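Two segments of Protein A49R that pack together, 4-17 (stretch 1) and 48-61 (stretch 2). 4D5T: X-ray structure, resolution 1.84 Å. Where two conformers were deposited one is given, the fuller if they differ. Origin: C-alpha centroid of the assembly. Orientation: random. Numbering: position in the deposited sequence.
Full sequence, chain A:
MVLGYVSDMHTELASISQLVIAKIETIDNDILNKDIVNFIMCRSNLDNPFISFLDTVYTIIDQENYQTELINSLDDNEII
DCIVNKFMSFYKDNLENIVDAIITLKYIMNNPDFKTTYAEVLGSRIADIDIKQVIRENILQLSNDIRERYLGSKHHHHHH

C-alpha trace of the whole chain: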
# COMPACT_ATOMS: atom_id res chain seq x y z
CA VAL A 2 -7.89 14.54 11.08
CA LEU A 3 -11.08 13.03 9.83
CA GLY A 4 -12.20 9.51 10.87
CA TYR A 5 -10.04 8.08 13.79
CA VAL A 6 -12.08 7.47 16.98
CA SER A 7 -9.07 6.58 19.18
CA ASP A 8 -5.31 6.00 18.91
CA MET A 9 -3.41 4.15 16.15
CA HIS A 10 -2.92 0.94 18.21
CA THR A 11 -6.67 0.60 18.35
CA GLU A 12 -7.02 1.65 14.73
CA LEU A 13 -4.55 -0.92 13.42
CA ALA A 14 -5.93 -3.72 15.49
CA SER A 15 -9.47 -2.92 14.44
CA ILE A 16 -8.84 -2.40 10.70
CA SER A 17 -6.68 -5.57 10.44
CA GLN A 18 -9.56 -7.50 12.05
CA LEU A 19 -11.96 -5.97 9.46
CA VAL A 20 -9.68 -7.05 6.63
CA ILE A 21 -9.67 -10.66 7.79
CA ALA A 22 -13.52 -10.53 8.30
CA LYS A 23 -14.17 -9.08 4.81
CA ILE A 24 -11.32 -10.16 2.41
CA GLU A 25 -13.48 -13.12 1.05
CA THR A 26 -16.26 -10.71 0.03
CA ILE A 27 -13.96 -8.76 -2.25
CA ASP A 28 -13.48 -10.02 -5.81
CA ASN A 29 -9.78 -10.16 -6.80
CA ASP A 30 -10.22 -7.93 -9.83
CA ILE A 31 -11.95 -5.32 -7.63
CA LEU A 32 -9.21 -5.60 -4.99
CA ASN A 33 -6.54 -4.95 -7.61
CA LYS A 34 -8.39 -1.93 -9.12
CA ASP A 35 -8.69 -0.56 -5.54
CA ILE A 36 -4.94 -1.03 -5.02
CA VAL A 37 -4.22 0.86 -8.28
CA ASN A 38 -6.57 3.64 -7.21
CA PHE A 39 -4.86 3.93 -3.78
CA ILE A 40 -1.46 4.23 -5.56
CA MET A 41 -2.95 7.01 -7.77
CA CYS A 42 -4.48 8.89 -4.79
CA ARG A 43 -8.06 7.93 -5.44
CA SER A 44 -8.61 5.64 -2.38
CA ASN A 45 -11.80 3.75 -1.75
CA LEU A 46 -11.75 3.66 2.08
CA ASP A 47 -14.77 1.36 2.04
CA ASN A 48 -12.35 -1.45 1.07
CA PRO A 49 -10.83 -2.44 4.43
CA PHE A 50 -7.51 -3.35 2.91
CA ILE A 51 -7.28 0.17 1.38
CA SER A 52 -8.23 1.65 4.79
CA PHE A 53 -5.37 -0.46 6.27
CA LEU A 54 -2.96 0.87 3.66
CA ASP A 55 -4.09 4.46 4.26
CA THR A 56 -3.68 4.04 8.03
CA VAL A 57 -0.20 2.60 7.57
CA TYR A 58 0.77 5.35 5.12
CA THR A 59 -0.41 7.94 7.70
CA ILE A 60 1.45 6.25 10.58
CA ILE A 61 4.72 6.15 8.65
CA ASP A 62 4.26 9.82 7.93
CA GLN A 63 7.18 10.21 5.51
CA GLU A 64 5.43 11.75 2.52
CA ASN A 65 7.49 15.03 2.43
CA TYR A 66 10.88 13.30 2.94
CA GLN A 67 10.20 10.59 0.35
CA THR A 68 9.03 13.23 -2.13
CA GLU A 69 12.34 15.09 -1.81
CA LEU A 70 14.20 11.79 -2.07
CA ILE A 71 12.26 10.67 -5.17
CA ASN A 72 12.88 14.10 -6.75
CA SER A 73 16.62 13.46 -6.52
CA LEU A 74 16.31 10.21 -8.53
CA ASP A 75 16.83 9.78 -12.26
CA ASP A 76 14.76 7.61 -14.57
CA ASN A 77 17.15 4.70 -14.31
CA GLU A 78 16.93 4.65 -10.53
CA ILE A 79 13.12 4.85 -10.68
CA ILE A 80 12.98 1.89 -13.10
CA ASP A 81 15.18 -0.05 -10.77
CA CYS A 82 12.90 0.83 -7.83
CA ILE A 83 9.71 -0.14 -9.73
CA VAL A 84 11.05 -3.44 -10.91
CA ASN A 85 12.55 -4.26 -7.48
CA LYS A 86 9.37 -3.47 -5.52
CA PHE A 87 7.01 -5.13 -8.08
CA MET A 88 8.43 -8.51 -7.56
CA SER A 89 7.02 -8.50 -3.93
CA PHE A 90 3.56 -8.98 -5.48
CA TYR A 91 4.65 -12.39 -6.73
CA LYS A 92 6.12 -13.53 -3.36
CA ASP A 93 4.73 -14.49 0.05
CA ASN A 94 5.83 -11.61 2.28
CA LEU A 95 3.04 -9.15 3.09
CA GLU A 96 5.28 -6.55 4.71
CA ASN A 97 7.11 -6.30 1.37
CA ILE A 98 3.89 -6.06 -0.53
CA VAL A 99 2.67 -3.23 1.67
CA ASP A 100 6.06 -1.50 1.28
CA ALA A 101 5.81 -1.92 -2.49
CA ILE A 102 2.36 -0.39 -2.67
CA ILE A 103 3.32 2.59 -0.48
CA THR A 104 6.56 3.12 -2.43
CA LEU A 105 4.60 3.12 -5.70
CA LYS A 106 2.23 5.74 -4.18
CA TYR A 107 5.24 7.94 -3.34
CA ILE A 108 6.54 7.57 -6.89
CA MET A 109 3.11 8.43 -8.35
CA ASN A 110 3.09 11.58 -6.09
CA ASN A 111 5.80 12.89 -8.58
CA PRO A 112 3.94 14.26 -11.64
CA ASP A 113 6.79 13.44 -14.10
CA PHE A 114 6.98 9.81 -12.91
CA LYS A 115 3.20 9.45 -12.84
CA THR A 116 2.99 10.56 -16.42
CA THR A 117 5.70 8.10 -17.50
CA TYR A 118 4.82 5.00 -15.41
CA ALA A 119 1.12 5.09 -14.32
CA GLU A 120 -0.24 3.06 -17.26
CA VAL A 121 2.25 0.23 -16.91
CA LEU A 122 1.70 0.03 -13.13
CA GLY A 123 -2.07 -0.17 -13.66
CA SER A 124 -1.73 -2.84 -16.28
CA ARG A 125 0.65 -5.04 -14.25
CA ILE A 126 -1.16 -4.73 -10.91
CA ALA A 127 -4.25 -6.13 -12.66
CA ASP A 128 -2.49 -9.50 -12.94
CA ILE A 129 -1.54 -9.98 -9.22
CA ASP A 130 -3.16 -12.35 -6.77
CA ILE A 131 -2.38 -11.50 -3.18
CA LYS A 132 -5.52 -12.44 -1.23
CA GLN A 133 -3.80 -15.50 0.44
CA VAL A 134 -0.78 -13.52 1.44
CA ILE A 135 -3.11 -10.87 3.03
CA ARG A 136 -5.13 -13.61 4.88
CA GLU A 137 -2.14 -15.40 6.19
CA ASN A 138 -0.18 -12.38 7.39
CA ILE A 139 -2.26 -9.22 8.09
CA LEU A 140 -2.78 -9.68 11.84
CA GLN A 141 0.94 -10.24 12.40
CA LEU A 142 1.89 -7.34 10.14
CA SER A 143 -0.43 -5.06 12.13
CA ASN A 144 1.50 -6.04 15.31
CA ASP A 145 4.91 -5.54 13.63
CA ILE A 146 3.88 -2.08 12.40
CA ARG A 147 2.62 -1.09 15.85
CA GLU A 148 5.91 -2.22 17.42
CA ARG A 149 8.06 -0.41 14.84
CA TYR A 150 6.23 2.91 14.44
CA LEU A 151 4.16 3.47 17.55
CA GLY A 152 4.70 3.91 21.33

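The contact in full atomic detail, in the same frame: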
# COMPACT_ATOMS: atom_id res chain seq x y z
N GLY A 4 -11.77 10.91 10.84
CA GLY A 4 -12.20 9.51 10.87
C GLY A 4 -11.43 8.52 11.75
O GLY A 4 -11.68 7.31 11.59
N TYR A 5 -10.55 8.97 12.67
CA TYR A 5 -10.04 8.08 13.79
C TYR A 5 -10.65 8.33 15.21
O TYR A 5 -10.38 9.37 15.90
CB TYR A 5 -8.48 7.97 13.88
CG TYR A 5 -7.73 7.72 12.56
CD1 TYR A 5 -7.77 6.49 11.94
CD2 TYR A 5 -7.01 8.73 11.92
CE1 TYR A 5 -7.13 6.25 10.73
CE2 TYR A 5 -6.35 8.50 10.70
CZ TYR A 5 -6.41 7.26 10.12
OH TYR A 5 -5.77 7.01 8.91
N VAL A 6 -11.41 7.35 15.69
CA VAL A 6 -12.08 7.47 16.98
C VAL A 6 -11.07 7.54 18.14
O VAL A 6 -11.24 8.31 19.08
CB VAL A 6 -13.06 6.31 17.20
CG1 VAL A 6 -13.58 6.30 18.62
CG2 VAL A 6 -14.19 6.39 16.21
N SER A 7 -10.02 6.73 18.06
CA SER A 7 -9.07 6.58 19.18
C SER A 7 -7.64 6.63 18.66
O SER A 7 -7.36 7.25 17.60
CB SER A 7 -9.37 5.24 19.87
OG SER A 7 -8.62 5.08 21.04
N ASP A 8 -6.71 5.96 19.34
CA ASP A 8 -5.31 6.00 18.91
C ASP A 8 -5.01 5.05 17.74
O ASP A 8 -5.87 4.28 17.31
CB ASP A 8 -4.39 5.74 20.13
CG ASP A 8 -4.48 4.31 20.66
OD1 ASP A 8 -5.11 3.43 20.08
OD2 ASP A 8 -3.81 4.06 21.68
N MET A 9 -3.78 5.05 17.26
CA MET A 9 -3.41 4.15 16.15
C MET A 9 -3.20 2.66 16.51
O MET A 9 -3.26 1.79 15.61
CB MET A 9 -2.18 4.66 15.45
CG MET A 9 -2.42 6.00 14.78
SD MET A 9 -3.68 5.85 13.45
CE MET A 9 -3.29 7.25 12.47
N HIS A 10 -2.97 2.34 17.79
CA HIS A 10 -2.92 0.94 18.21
C HIS A 10 -4.29 0.33 18.02
O HIS A 10 -4.45 -0.72 17.43
CB HIS A 10 -2.52 0.79 19.67
CG HIS A 10 -1.09 1.16 19.93
ND1 HIS A 10 -0.05 0.28 19.67
CD2 HIS A 10 -0.54 2.28 20.42
CE1 HIS A 10 1.09 0.86 20.00
NE2 HIS A 10 0.82 2.08 20.46
N THR A 11 -5.29 1.00 18.56
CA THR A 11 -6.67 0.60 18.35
C THR A 11 -7.05 0.56 16.90
O THR A 11 -7.70 -0.37 16.47
CB THR A 11 -7.57 1.57 19.08
OG1 THR A 11 -7.27 1.49 20.47
CG2 THR A 11 -9.05 1.21 18.91
N GLU A 12 -6.64 1.57 16.14
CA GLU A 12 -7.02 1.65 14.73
C GLU A 12 -6.45 0.48 13.94
O GLU A 12 -7.14 -0.17 13.18
CB GLU A 12 -6.57 2.92 14.07
CG GLU A 12 -7.20 3.09 12.68
CD GLU A 12 -8.73 3.22 12.70
OE1 GLU A 12 -9.26 3.69 13.70
OE2 GLU A 12 -9.40 2.90 11.71
N LEU A 13 -5.17 0.17 14.17
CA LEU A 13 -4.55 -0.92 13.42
C LEU A 13 -5.06 -2.27 13.78
O LEU A 13 -5.36 -3.09 12.89
CB LEU A 13 -3.07 -0.93 13.62
CG LEU A 13 -2.32 -0.05 12.69
CD1 LEU A 13 -0.85 -0.15 13.12
CD2 LEU A 13 -2.44 -0.45 11.23
N ALA A 14 -5.28 -2.51 15.04
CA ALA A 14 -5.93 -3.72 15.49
C ALA A 14 -7.29 -3.88 14.86
O ALA A 14 -7.64 -4.96 14.38
CB ALA A 14 -6.01 -3.77 17.01
N SER A 15 -8.10 -2.82 14.91
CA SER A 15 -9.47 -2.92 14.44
C SER A 15 -9.53 -3.09 12.91
O SER A 15 -10.36 -3.86 12.42
CB SER A 15 -10.28 -1.70 14.86
OG SER A 15 -10.31 -1.57 16.26
N ILE A 16 -8.75 -2.32 12.17
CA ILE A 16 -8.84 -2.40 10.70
C ILE A 16 -8.27 -3.74 10.18
O ILE A 16 -8.81 -4.34 9.24
CB ILE A 16 -8.26 -1.20 9.99
CG1 ILE A 16 -8.79 -1.11 8.55
CG2 ILE A 16 -6.76 -1.21 10.00
CD1 ILE A 16 -10.28 -0.80 8.46
N SER A 17 -7.23 -4.24 10.83
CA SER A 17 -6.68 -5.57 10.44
C SER A 17 -7.69 -6.70 10.70
O SER A 17 -7.85 -7.59 9.85
CB SER A 17 -5.32 -5.87 11.11
OG SER A 17 -5.39 -5.87 12.51
N ASN A 48 -13.09 -0.17 1.10
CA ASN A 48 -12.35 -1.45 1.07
C ASN A 48 -11.42 -1.51 2.27
O ASN A 48 -10.55 -0.70 2.37
CB ASN A 48 -11.56 -1.55 -0.24
CG ASN A 48 -10.76 -2.84 -0.35
OD1 ASN A 48 -10.24 -3.35 0.62
ND2 ASN A 48 -10.61 -3.32 -1.58
N PRO A 49 -11.62 -2.46 3.23
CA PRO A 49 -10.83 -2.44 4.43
C PRO A 49 -9.33 -2.58 4.23
O PRO A 49 -8.57 -2.03 5.02
CB PRO A 49 -11.35 -3.63 5.25
CG PRO A 49 -12.55 -4.09 4.58
CD PRO A 49 -12.64 -3.52 3.19
N PHE A 50 -8.90 -3.31 3.18
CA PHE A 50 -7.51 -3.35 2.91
C PHE A 50 -6.94 -1.98 2.51
O PHE A 50 -5.78 -1.65 2.87
CB PHE A 50 -7.16 -4.42 1.84
CG PHE A 50 -5.67 -4.59 1.65
CD1 PHE A 50 -4.88 -5.08 2.65
CD2 PHE A 50 -5.07 -4.35 0.43
CE1 PHE A 50 -3.49 -5.30 2.47
CE2 PHE A 50 -3.72 -4.50 0.25
CZ PHE A 50 -2.92 -5.03 1.24
N ILE A 51 -7.70 -1.21 1.75
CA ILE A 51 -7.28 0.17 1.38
C ILE A 51 -7.31 1.11 2.62
O ILE A 51 -6.37 1.86 2.84
CB ILE A 51 -8.17 0.71 0.24
CG1 ILE A 51 -8.12 -0.17 -1.01
CG2 ILE A 51 -7.78 2.12 -0.13
CD1 ILE A 51 -6.79 -0.64 -1.50
N SER A 52 -8.31 0.97 3.50
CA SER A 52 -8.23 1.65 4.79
C SER A 52 -6.99 1.29 5.63
O SER A 52 -6.32 2.19 6.18
CB SER A 52 -9.54 1.45 5.58
OG SER A 52 -9.44 2.22 6.77
N PHE A 53 -6.64 0.02 5.65
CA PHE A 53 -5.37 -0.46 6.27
C PHE A 53 -4.19 0.25 5.65
O PHE A 53 -3.35 0.84 6.38
CB PHE A 53 -5.25 -1.99 6.20
CG PHE A 53 -3.91 -2.53 6.64
CD1 PHE A 53 -3.67 -2.77 7.98
CD2 PHE A 53 -2.97 -2.86 5.72
CE1 PHE A 53 -2.44 -3.24 8.41
CE2 PHE A 53 -1.74 -3.46 6.15
CZ PHE A 53 -1.50 -3.60 7.49
N LEU A 54 -4.10 0.22 4.32
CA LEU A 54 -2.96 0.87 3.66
C LEU A 54 -2.88 2.35 4.00
O LEU A 54 -1.79 2.93 4.20
CB LEU A 54 -3.07 0.68 2.15
CG LEU A 54 -2.87 -0.74 1.64
CD1 LEU A 54 -3.19 -0.85 0.17
CD2 LEU A 54 -1.41 -1.18 1.84
N ASP A 55 -4.03 3.03 4.00
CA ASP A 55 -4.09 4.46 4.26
C ASP A 55 -3.67 4.77 5.69
O ASP A 55 -2.90 5.68 5.92
CB ASP A 55 -5.53 4.96 4.00
CG ASP A 55 -5.69 6.45 4.22
OD1 ASP A 55 -5.23 7.20 3.38
OD2 ASP A 55 -6.25 6.85 5.24
N THR A 56 -4.14 3.96 6.63
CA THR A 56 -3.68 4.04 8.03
C THR A 56 -2.18 3.84 8.16
O THR A 56 -1.50 4.64 8.80
CB THR A 56 -4.49 3.11 8.91
OG1 THR A 56 -5.84 3.55 8.88
CG2 THR A 56 -3.99 3.14 10.35
N VAL A 57 -1.60 2.83 7.48
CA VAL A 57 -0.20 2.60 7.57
C VAL A 57 0.57 3.74 6.95
O VAL A 57 1.59 4.25 7.53
CB VAL A 57 0.19 1.25 6.86
CG1 VAL A 57 1.71 1.05 6.76
CG2 VAL A 57 -0.41 0.09 7.59
N TYR A 58 0.13 4.20 5.78
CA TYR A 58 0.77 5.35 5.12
C TYR A 58 0.84 6.56 6.09
O TYR A 58 1.85 7.25 6.20
CB TYR A 58 -0.02 5.69 3.87
CG TYR A 58 0.55 6.73 2.99
CD1 TYR A 58 0.29 8.06 3.21
CD2 TYR A 58 1.36 6.39 1.91
CE1 TYR A 58 0.79 9.04 2.37
CE2 TYR A 58 1.89 7.36 1.06
CZ TYR A 58 1.61 8.67 1.32
OH TYR A 58 2.09 9.62 0.50
N THR A 59 -0.27 6.80 6.77
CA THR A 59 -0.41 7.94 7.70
C THR A 59 0.51 7.76 8.91
O THR A 59 1.15 8.71 9.34
CB THR A 59 -1.86 8.07 8.17
OG1 THR A 59 -2.66 8.40 7.05
CG2 THR A 59 -1.99 9.20 9.20
N ILE A 60 0.54 6.56 9.47
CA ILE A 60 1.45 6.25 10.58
C ILE A 60 2.93 6.45 10.26
O ILE A 60 3.67 7.07 11.04
CB ILE A 60 1.21 4.82 11.05
CG1 ILE A 60 -0.15 4.79 11.74
CG2 ILE A 60 2.32 4.33 11.97
CD1 ILE A 60 -0.62 3.40 11.99
N ILE A 61 3.35 6.00 9.10
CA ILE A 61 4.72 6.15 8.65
C ILE A 61 5.10 7.58 8.50
O ILE A 61 6.18 7.97 8.94
CB ILE A 61 4.97 5.33 7.37
CG1 ILE A 61 4.93 3.86 7.70
CG2 ILE A 61 6.29 5.72 6.73
CD1 ILE A 61 4.96 2.93 6.49
O HOH W 1 -7.30 5.23 7.18
O HOH W 2 -7.92 2.29 9.32

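Two helices, 9-17 and 49-61, run nearly antiparallel, their N-to-C directions 157° apart and their axes 9.6 Å apart at closest approach. Met9 therefore lies beside Ile60, while Ile16 lies beside Phe53, where the CA atoms come within 6.0 Å. The contact buries 550 Å² in all, and most of what holds it is apolar packing, supplemented by two bridging waters.

Ile16 has the largest area covered by the other stretch, 87 Å². Its CA-to-CB bond points toward the second helix, and its side chain spreads over the first turns there: CD1 lies 3.6 Å from Ser52 OG, CG1 lies 3.7 Å from Pro49 O, and CG2 meets the edge of the Phe53 ring, 4.0 Å from CD1 of Phe53. Pro49 O already accepts from Phe53 N within its own helix, so lying against an aliphatic group costs that carbonyl no hydrogen bond. Proline suits the first turn of a helix, where its nitrogen, which carries no hydrogen, is not needed as a donor.

Thr56, with 70 Å² covered, serves both the apolar and the polar parts of the contact. Its CG2 methyl packs 4.0 Å from Glu12 CG, 4.0 Å from Leu13 CD2 and 4.1 Å from Met9 SD. Its hydroxyl meets both waters: OG1 is 2.8 Å from water 1 and 2.5 Å from water 2. Water 1 also hydrogen-bonds to Tyr5 OH at 2.9 Å and donates to Asp55 OD2 at 2.7 Å; water 2 donates to Glu12 OE2 at 2.9 Å and bonds to Ser52 OG at 3.0 Å. The waters thus tie polar groups of the two stretches together where no clear direct hydrogen bond crosses. Partly exposed Tyr5, Glu12 and Asp55 suit these waters with polar ends. A beta-branched threonine suits this place because it offers a methyl and a hydroxyl on one short side chain.

Leu13, buried like Ile16, Thr56 and Phe53, has 64 Å² covered by the second stretch. Its CA-to-CB bond points sideways, but the end of the side chain comes nearer and sits as a knob among Phe53, Thr56, Val57 and Ile60. CD2 lies 4.0 Å from Phe53 CE1 and 4.2 Å from Val57 CG2, while CD1 reaches Ile60 CD1 at 3.7 Å. Leucine's forked end fills this hole: CD2 nears all four residues, CD1 Ile60. One turn earlier, flexible Met9 extends the apolar seam, its CG 4.0 Å from Ile60 CG1 and its CE 4.0 Å from Thr59 CG2.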